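Local atomic coordinates of O-ureido-L-serine synthase (Streptomyces lavendulae, PDB entry 3X44), a protein that uses pyridoxal 5'-phosphate to add hydroxyurea to O-acetyl-L-serine, giving O-ureido-L-serine for D-cycloserine biosynthesis, and also makes L-cysteine from sulfide. Residues Lys32-Ser35 with Phe36-Gly39; Thr96-Val99 with Glu100-Lys103; Glu244-Ala247 with Arg248-Arg252; Leu290-Gly294 with Glu295-Ser299. The protein carries 1 engineered substitution. All blocks are in the same frame, centred on the assembly; numbering follows the deposited sequence.

Contact 1 of 4, residues Lys32-Ser35 with Phe36-Gly39; sequences KVES and FNPG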
# COMPACT_ATOMS: atom_id res chain seq x y z
N LYS A 32 13.51 10.30 -3.87
CA LYS A 32 12.06 10.37 -3.73
C LYS A 32 11.53 10.81 -5.08
O LYS A 32 11.82 11.92 -5.55
CB LYS A 32 11.65 11.37 -2.64
CG LYS A 32 10.21 11.19 -2.12
CD LYS A 32 10.09 11.50 -0.62
CE LYS A 32 8.64 11.37 -0.12
NZ LYS A 32 8.03 10.02 -0.36
N VAL A 33 10.76 9.94 -5.71
CA VAL A 33 10.20 10.18 -7.04
C VAL A 33 8.80 10.77 -7.03
O VAL A 33 7.81 10.06 -7.11
CB VAL A 33 10.19 8.86 -7.84
CG1 VAL A 33 10.07 9.15 -9.33
CG2 VAL A 33 11.45 8.08 -7.54
N GLU A 34 8.74 12.10 -6.95
CA GLU A 34 7.48 12.84 -6.91
C GLU A 34 6.71 12.84 -8.23
O GLU A 34 5.59 13.33 -8.30
CB GLU A 34 7.76 14.27 -6.46
CG GLU A 34 8.29 14.37 -5.03
CD GLU A 34 7.29 13.88 -4.01
OE1 GLU A 34 7.67 13.06 -3.14
OE2 GLU A 34 6.12 14.31 -4.07
N SER A 35 7.32 12.30 -9.28
CA SER A 35 6.67 12.24 -10.58
C SER A 35 5.46 11.30 -10.49
O SER A 35 4.55 11.38 -11.30
CB SER A 35 7.64 11.72 -11.65
OG SER A 35 8.14 10.45 -11.28
N PHE A 36 5.47 10.43 -9.48
CA PHE A 36 4.39 9.48 -9.28
C PHE A 36 3.08 10.14 -8.85
O PHE A 36 2.03 9.49 -8.77
CB PHE A 36 4.81 8.42 -8.25
CG PHE A 36 5.68 7.32 -8.81
CD1 PHE A 36 5.12 6.16 -9.35
CD2 PHE A 36 7.07 7.44 -8.80
CE1 PHE A 36 5.92 5.14 -9.86
CE2 PHE A 36 7.88 6.43 -9.31
CZ PHE A 36 7.30 5.27 -9.84
N ASN A 37 3.13 11.44 -8.55
CA ASN A 37 1.92 12.16 -8.18
C ASN A 37 1.11 12.29 -9.47
O ASN A 37 1.68 12.37 -10.55
CB ASN A 37 2.27 13.56 -7.64
CG ASN A 37 2.64 13.53 -6.17
OD1 ASN A 37 1.96 12.91 -5.35
ND2 ASN A 37 3.74 14.20 -5.82
N PRO A 38 -0.23 12.33 -9.37
CA PRO A 38 -1.08 12.44 -10.57
C PRO A 38 -0.76 13.64 -11.45
O PRO A 38 -0.93 13.57 -12.68
CB PRO A 38 -2.51 12.48 -10.01
CG PRO A 38 -2.35 12.89 -8.57
CD PRO A 38 -1.03 12.30 -8.13
N GLY A 39 -0.33 14.73 -10.84
CA GLY A 39 0.02 15.93 -11.59
C GLY A 39 1.42 15.84 -12.20
O GLY A 39 1.80 16.68 -13.01
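Glu34 OE2 takes a weak hydrogen bond from Asn37 ND2 at 3.0 Å, bent to 128° at the hydrogen, and forms a salt bridge with Arg45 NE of helix 43-56. The other carboxylate oxygen, OE1, is bonded to Thr14 OG1. Glu34 and Asn37 lie side by side and point the same way, their carboxylate and amide planes turned 55° apart. Both side chains start with CG anti to the carbonyl carbon, and a further bend at chi2 of Glu34 folds its carboxylate back beside the amide. At the other end of the Asn37 amide OD1 accepts from Gly12 N, while ND2 also gives a weak bond to Ser41 O.

The backbone between these side chains makes a short 3-10 turn as strand 28-33 ends. Asn37 N donates to Glu34 O over 3.1 Å, and a weaker bond of 3.4 Å joins Phe36 N to Val33 O. On the other flank of the turn, Val33 CG1 packs 3.5 Å from Phe36 CE2. The carbonyl oxygen of Val33 lies in the plane of the Phe36 ring, at its edge, 3.2 Å from CD2. Phe36 also packs on Thr10 of a neighbouring subunit.

The turn leads into the loop before helix 43-56, whose engineered Ala43 replaces the lysine that carries the cofactor. With Arg45 beside it, the buried Glu34 is probably ionised, its charge shared between the salt bridge and neutral donors.

Contact 2 of 4, residues Thr96-Val99 with Glu100-Lys103; sequences TYSV and ERRK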
# COMPACT_ATOMS: atom_id res chain seq x y z
N THR A 96 9.61 32.46 -20.03
CA THR A 96 10.76 31.63 -20.34
C THR A 96 10.67 30.18 -19.87
O THR A 96 11.50 29.35 -20.25
CB THR A 96 12.06 32.25 -19.79
OG1 THR A 96 11.86 32.67 -18.44
CG2 THR A 96 12.46 33.46 -20.64
N TYR A 97 9.68 29.87 -19.03
CA TYR A 97 9.51 28.50 -18.54
C TYR A 97 9.06 27.62 -19.72
O TYR A 97 8.47 28.12 -20.67
CB TYR A 97 8.50 28.48 -17.39
CG TYR A 97 9.10 29.06 -16.12
CD1 TYR A 97 8.74 30.33 -15.68
CD2 TYR A 97 10.09 28.37 -15.43
CE1 TYR A 97 9.37 30.91 -14.57
CE2 TYR A 97 10.72 28.94 -14.33
CZ TYR A 97 10.36 30.21 -13.91
OH TYR A 97 10.99 30.78 -12.83
N SER A 98 9.35 26.32 -19.66
CA SER A 98 9.04 25.42 -20.77
C SER A 98 7.59 25.45 -21.25
O SER A 98 6.66 25.57 -20.46
CB SER A 98 9.45 23.99 -20.43
OG SER A 98 8.48 23.33 -19.64
N VAL A 99 7.42 25.33 -22.57
CA VAL A 99 6.10 25.36 -23.17
C VAL A 99 5.23 24.21 -22.69
O VAL A 99 4.01 24.33 -22.64
CB VAL A 99 6.19 25.37 -24.73
CG1 VAL A 99 6.87 24.10 -25.25
CG2 VAL A 99 4.79 25.51 -25.33
N GLU A 100 5.87 23.09 -22.32
CA GLU A 100 5.14 21.94 -21.80
C GLU A 100 4.28 22.39 -20.62
O GLU A 100 3.16 21.91 -20.43
CB GLU A 100 6.11 20.84 -21.35
CG GLU A 100 6.73 20.04 -22.50
CD GLU A 100 8.12 20.55 -22.88
OE1 GLU A 100 8.40 21.74 -22.61
OE2 GLU A 100 8.92 19.78 -23.46
N ARG A 101 4.82 23.31 -19.83
CA ARG A 101 4.11 23.85 -18.67
C ARG A 101 2.87 24.61 -19.15
O ARG A 101 1.79 24.46 -18.59
CB ARG A 101 5.02 24.80 -17.89
CG ARG A 101 6.03 24.12 -16.99
CD ARG A 101 7.24 25.02 -16.76
NE ARG A 101 7.95 24.64 -15.55
CZ ARG A 101 8.82 23.64 -15.48
NH1 ARG A 101 9.09 22.92 -16.56
NH2 ARG A 101 9.40 23.35 -14.32
N ARG A 102 3.03 25.43 -20.18
CA ARG A 102 1.89 26.18 -20.71
C ARG A 102 0.80 25.22 -21.21
O ARG A 102 -0.39 25.42 -20.96
CB ARG A 102 2.30 27.08 -21.88
CG ARG A 102 3.23 28.24 -21.54
CD ARG A 102 3.64 28.92 -22.83
NE ARG A 102 4.80 29.79 -22.67
CZ ARG A 102 5.13 30.76 -23.52
NH1 ARG A 102 6.20 31.50 -23.29
NH2 ARG A 102 4.39 30.98 -24.60
N LYS A 103 1.22 24.19 -21.93
CA LYS A 103 0.28 23.24 -22.48
C LYS A 103 -0.42 22.41 -21.42
O LYS A 103 -1.61 22.12 -21.53
CB LYS A 103 0.98 22.33 -23.49
CG LYS A 103 1.21 22.97 -24.84
CD LYS A 103 1.88 22.01 -25.81
CE LYS A 103 2.10 22.67 -27.17
NZ LYS A 103 1.65 21.79 -28.27
O HOH W 1 6.41 29.99 -20.43
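Ser98 OG receives a hydrogen bond from Arg101 NH1 at 3.2 Å, reasonably straight at 156° and lying in the guanidinium plane, so the hydroxyl sits at the edge of the flat group. The arginine chain is extended from CG to NE and runs past the serine, with CD 3.7 Å from Tyr97 CB. Glu100 OE1 comes to Ser98 from another direction, approaching CB to 3.3 Å; this carboxylate oxygen is bonded to Ser299 OG.

The backbone of Ser98 meets the same arginine: Arg101 N donates to Ser98 O at 3.0 Å. Lys103 N then bonds to Val99 O over 2.9 Å. These bonds belong to the first turn of helix 99-107, which follows strand 88-94 in the strand-loop-helix succession of the parallel sheet in this PLP-dependent fold. A water bridges the loop to the helix, donating a hydrogen bond to Tyr97 O and accepting one from Arg102 NE, each over 2.8 Å.

In the next shell, Ser98 OG is also bonded to Arg296 O, while Arg101 NE reaches Ser71 O and its NH2 reaches Tyr297 OH; these bonds hold the Arg101 side chain with its nearest atoms about 5 Å from the bound O-ureido-L-serine-PLP adduct. Arg102 NH2 and Lys103 NZ are bonded to Glu308 O and Leu298 O of a neighbouring subunit, respectively.

Contact 3 of 4, residues Glu244-Ala247 with Arg248-Arg252; sequences EVTA and RDTSR
With OG1 anti to its own carbonyl carbon (chi1 -54°), Thr250 folds its hydroxyl back onto Thr246 O, one turn earlier, and donates to it at 2.7 Å. Arg248 starts out differently, with CG anti to the backbone N (chi1 -162°), and bends at chi2 and chi3 until its guanidinium lies beside Asp249.

Thr246 O is thus gripped twice, by the hydroxyl and by Thr250 N at 2.9 Å, the two donors arriving from opposite faces of the carbonyl plane. On another flank of the helix, Arg248 holds Asp249 OD2 side-on: NE at 3.0 Å and NH2 at 3.1 Å, both with the oxygen in the guanidinium plane, form a salt bridge between adjacent residues. Val245 CG1 lies alongside, 4.0 Å from Asp249 OD1. The Arg248 and Arg252 guanidinium groups lie face over face, about 3.7 Å apart; NH1 of Arg248 is bonded to Phe301 O, and Arg252 NE to Leu302 O.

The whole contact belongs to the first turns of helix 244-257, which follows strand 238-242, outermost within this chain in the mixed sheet; Thr246, Ala247 and Thr250 pack on helix 264-278, whereas Arg248 and Ser251 rest on the loop at Leu302.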
# COMPACT_ATOMS: atom_id res chain seq x y z
N GLU A 244 23.66 24.73 -13.16
CA GLU A 244 22.63 24.15 -14.01
C GLU A 244 23.08 23.08 -14.99
O GLU A 244 22.37 22.10 -15.20
CB GLU A 244 21.88 25.26 -14.76
CG GLU A 244 22.76 26.17 -15.60
CD GLU A 244 22.04 27.44 -16.01
OE1 GLU A 244 22.39 28.03 -17.05
OE2 GLU A 244 21.10 27.84 -15.29
N VAL A 245 24.26 23.25 -15.58
CA VAL A 245 24.77 22.27 -16.53
C VAL A 245 25.01 20.92 -15.85
O VAL A 245 24.58 19.88 -16.35
CB VAL A 245 26.09 22.75 -17.18
CG1 VAL A 245 26.53 21.78 -18.27
CG2 VAL A 245 25.90 24.14 -17.77
N THR A 246 25.69 20.94 -14.71
CA THR A 246 25.94 19.71 -13.98
C THR A 246 24.61 19.03 -13.66
O THR A 246 24.48 17.81 -13.76
CB THR A 246 26.66 19.98 -12.65
OG1 THR A 246 27.94 20.57 -12.91
CG2 THR A 246 26.85 18.69 -11.88
N ALA A 247 23.62 19.83 -13.27
CA ALA A 247 22.29 19.32 -12.93
C ALA A 247 21.66 18.65 -14.14
O ALA A 247 21.11 17.55 -14.04
CB ALA A 247 21.40 20.48 -12.45
N ARG A 248 21.75 19.33 -15.28
CA ARG A 248 21.20 18.84 -16.54
C ARG A 248 21.85 17.51 -16.93
O ARG A 248 21.17 16.57 -17.34
CB ARG A 248 21.47 19.89 -17.64
CG ARG A 248 20.60 19.75 -18.87
CD ARG A 248 21.20 18.76 -19.87
NE ARG A 248 22.63 18.97 -20.10
CZ ARG A 248 23.13 19.74 -21.05
NH1 ARG A 248 22.33 20.39 -21.88
NH2 ARG A 248 24.45 19.85 -21.19
N ASP A 249 23.17 17.45 -16.78
CA ASP A 249 23.91 16.24 -17.11
C ASP A 249 23.57 15.10 -16.15
O ASP A 249 23.56 13.93 -16.53
CB ASP A 249 25.42 16.52 -17.05
CG ASP A 249 25.89 17.42 -18.17
OD1 ASP A 249 27.05 17.86 -18.12
OD2 ASP A 249 25.10 17.68 -19.11
N THR A 250 23.29 15.45 -14.90
CA THR A 250 22.96 14.43 -13.91
C THR A 250 21.57 13.85 -14.16
O THR A 250 21.32 12.67 -13.91
CB THR A 250 23.08 15.02 -12.49
OG1 THR A 250 24.39 15.58 -12.33
CG2 THR A 250 22.89 13.95 -11.45
N SER A 251 20.66 14.69 -14.67
CA SER A 251 19.31 14.23 -15.00
C SER A 251 19.43 13.24 -16.16
O SER A 251 18.73 12.22 -16.21
CB SER A 251 18.43 15.41 -15.42
OG SER A 251 17.34 14.97 -16.21
N ARG A 252 20.32 13.55 -17.09
CA ARG A 252 20.56 12.69 -18.24
C ARG A 252 21.07 11.34 -17.77
O ARG A 252 20.58 10.30 -18.21
CB ARG A 252 21.59 13.33 -19.18
CG ARG A 252 21.02 14.44 -20.05
CD ARG A 252 22.04 14.95 -21.07
NE ARG A 252 21.40 15.83 -22.04
CZ ARG A 252 22.05 16.57 -22.94
NH1 ARG A 252 23.37 16.54 -23.01
NH2 ARG A 252 21.36 17.35 -23.76

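Contact 4 of 4, residues Leu290-Gly294 with Glu295-Ser299; sequences LPDTG and ERYLS. With PUS ((E)-O-(carbamoylamino)-N-({3-hydroxy-2-methyl-5-[(phosphonooxy)methyl]pyridin-4-yl}methylidene)-L-serine), chain C.
Asp292 and Tyr297 approach from opposite directions, and the carboxylate meets the ring at its edge with the two planes 71° apart. Tyr297 OH donates to Asp292 OD2, although the 2.4 Å between them is implausibly short and its exact length doubtful. A chi1 of 67° sets Asp292 CG between the backbone N and the carbonyl carbon, while Tyr297 CG is anti to its carbonyl carbon. Asn73 ND2 also donates to OD2, giving the carboxylate oxygen a second partner. Thr293 O lies in the ring plane as well, 3.3 Å from Tyr297 CE2.

Thr293 and Arg296 cross at about a right angle, with the methyl CG2 over one face of the guanidinium, 3.7 Å from NE and offset toward the rim. Arg296 NH1 bonds to Asn73 OD1, and NH2 makes a salt bridge with Glu295 of a neighbouring subunit. The other branch of the threonine turns to the backbone: its OG1 accepts a nearly straight bond (169°) from Glu295 N at 3.0 Å. A water joins the same hydroxyl to Glu295 OE2, which in turn pairs with Arg296 of the neighbouring subunit. Tyr297 N closes the turn onto Gly294 O at 3.0 Å.

On the ligand side, Pro291 CB comes within 3.1 Å of the pyridine nitrogen N1, and Asp292 OD2 stands 3.3 Å from the ring methyl C2A. This loop after strand 285-290 thus lines the pyridine end of the cofactor pocket in a PLP enzyme of the cysteine synthase family, where Ser265 OG, among others, is also bonded to the adduct.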
# COMPACT_ATOMS: atom_id res chain seq x y z
N LEU A 290 13.38 14.29 -6.02
CA LEU A 290 13.25 14.41 -7.47
C LEU A 290 11.84 14.99 -7.60
O LEU A 290 10.84 14.26 -7.62
CB LEU A 290 13.34 13.05 -8.16
CG LEU A 290 14.48 12.08 -7.78
CD1 LEU A 290 14.50 10.95 -8.80
CD2 LEU A 290 15.83 12.80 -7.74
N PRO A 291 11.73 16.32 -7.67
CA PRO A 291 10.47 17.06 -7.78
C PRO A 291 9.50 16.74 -8.91
O PRO A 291 8.28 16.75 -8.68
CB PRO A 291 10.91 18.52 -7.81
CG PRO A 291 12.25 18.51 -7.07
CD PRO A 291 12.88 17.25 -7.60
N ASP A 292 9.99 16.44 -10.10
CA ASP A 292 9.08 16.16 -11.19
C ASP A 292 9.62 15.25 -12.28
O ASP A 292 10.77 14.82 -12.25
CB ASP A 292 8.59 17.48 -11.82
CG ASP A 292 9.71 18.26 -12.52
OD1 ASP A 292 10.86 17.77 -12.58
OD2 ASP A 292 9.41 19.37 -13.01
N THR A 293 8.75 14.95 -13.24
CA THR A 293 9.08 14.09 -14.37
C THR A 293 9.90 14.89 -15.37
O THR A 293 9.75 16.10 -15.46
CB THR A 293 7.80 13.59 -15.08
OG1 THR A 293 8.15 12.98 -16.32
CG2 THR A 293 6.86 14.76 -15.35
N GLY A 294 10.75 14.21 -16.11
CA GLY A 294 11.54 14.91 -17.11
C GLY A 294 10.73 15.20 -18.37
O GLY A 294 11.17 15.95 -19.23
N GLU A 295 9.54 14.62 -18.48
CA GLU A 295 8.70 14.81 -19.67
C GLU A 295 8.23 16.24 -19.97
O GLU A 295 7.74 16.50 -21.07
CB GLU A 295 7.50 13.86 -19.63
CG GLU A 295 7.18 13.22 -21.00
CD GLU A 295 6.27 12.01 -20.90
OE1 GLU A 295 5.52 11.75 -21.87
OE2 GLU A 295 6.29 11.31 -19.87
N ARG A 296 8.35 17.16 -19.02
CA ARG A 296 7.94 18.53 -19.33
C ARG A 296 9.17 19.39 -19.62
O ARG A 296 9.14 20.61 -19.52
CB ARG A 296 7.10 19.15 -18.18
CG ARG A 296 7.64 18.99 -16.76
CD ARG A 296 6.51 19.11 -15.74
NE ARG A 296 5.47 18.10 -15.97
CZ ARG A 296 4.55 17.74 -15.06
NH1 ARG A 296 4.54 18.29 -13.85
NH2 ARG A 296 3.65 16.81 -15.37
N TYR A 297 10.25 18.72 -20.02
CA TYR A 297 11.51 19.38 -20.33
C TYR A 297 12.05 19.02 -21.71
O TYR A 297 13.19 19.34 -22.06
CB TYR A 297 12.56 19.01 -19.27
CG TYR A 297 12.17 19.46 -17.88
CD1 TYR A 297 12.62 20.68 -17.38
CD2 TYR A 297 11.35 18.67 -17.08
CE1 TYR A 297 12.24 21.12 -16.12
CE2 TYR A 297 10.97 19.10 -15.82
CZ TYR A 297 11.42 20.32 -15.34
OH TYR A 297 11.05 20.74 -14.08
N LEU A 298 11.21 18.35 -22.51
CA LEU A 298 11.60 17.95 -23.85
C LEU A 298 12.11 19.12 -24.68
O LEU A 298 13.00 18.95 -25.51
CB LEU A 298 10.41 17.31 -24.58
CG LEU A 298 9.95 15.90 -24.20
CD1 LEU A 298 9.32 15.26 -25.42
CD2 LEU A 298 11.12 15.08 -23.70
N SER A 299 11.54 20.29 -24.45
CA SER A 299 11.90 21.50 -25.18
C SER A 299 12.97 22.33 -24.49
O SER A 299 13.26 23.44 -24.92
CB SER A 299 10.66 22.38 -25.38
OG SER A 299 10.32 23.03 -24.16
N PUS C . 7.75 24.93 -8.01
CA PUS C . 6.79 26.04 -7.61
CB PUS C . 7.57 27.33 -7.15
OG PUS C . 8.45 27.82 -8.26
ND PUS C . 8.58 29.26 -8.22
CE PUS C . 9.80 29.82 -8.13
NZ2 PUS C . 10.85 29.09 -7.69
OZ1 PUS C . 9.97 30.96 -8.44
C PUS C . 5.90 26.38 -8.82
O PUS C . 5.75 25.57 -9.70
OT PUS C . 5.34 27.45 -8.89
C2 PUS C . 10.68 21.81 -9.22
C3 PUS C . 9.60 22.74 -8.85
C4 PUS C . 9.64 23.37 -7.52
C5 PUS C . 10.73 23.02 -6.60
C6 PUS C . 11.75 22.07 -7.06
C2A PUS C . 10.70 21.19 -10.59
C4A PUS C . 8.67 24.47 -7.15
C5A PUS C . 10.82 23.62 -5.21
N1 PUS C . 11.69 21.52 -8.33
O3 PUS C . 8.57 22.97 -9.69
O1P PUS C . 8.56 25.01 -3.69
O2P PUS C . 8.69 23.17 -2.21
O3P PUS C . 10.61 24.52 -2.58
O4P PUS C . 9.80 23.04 -4.32
P PUS C . 9.42 23.94 -3.20
O HOH W 2 5.78 12.05 -17.05

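How the contacts relate
From the N terminus, contact 1 turns the chain out of strand 28-33 toward helix 43-56, contact 2 turns it from strand 88-94 into helix 99-107, contact 3 builds the start of helix 244-257, and contact 4 folds the loop after strand 285-290. All four are local and follow in series, without nesting or crossing. Contact 4 touches two others: Lys32 O meets Leu290 N at 2.9 Å, joining it to contact 1 through neighbouring strands of the mixed sheet, and Glu100 OE2 packs 2.9 Å from Leu298 N, linking it to contact 2 beside the parallel sheet. Contact 3 stays apart, its nearest atoms about 6 Å from contact 4.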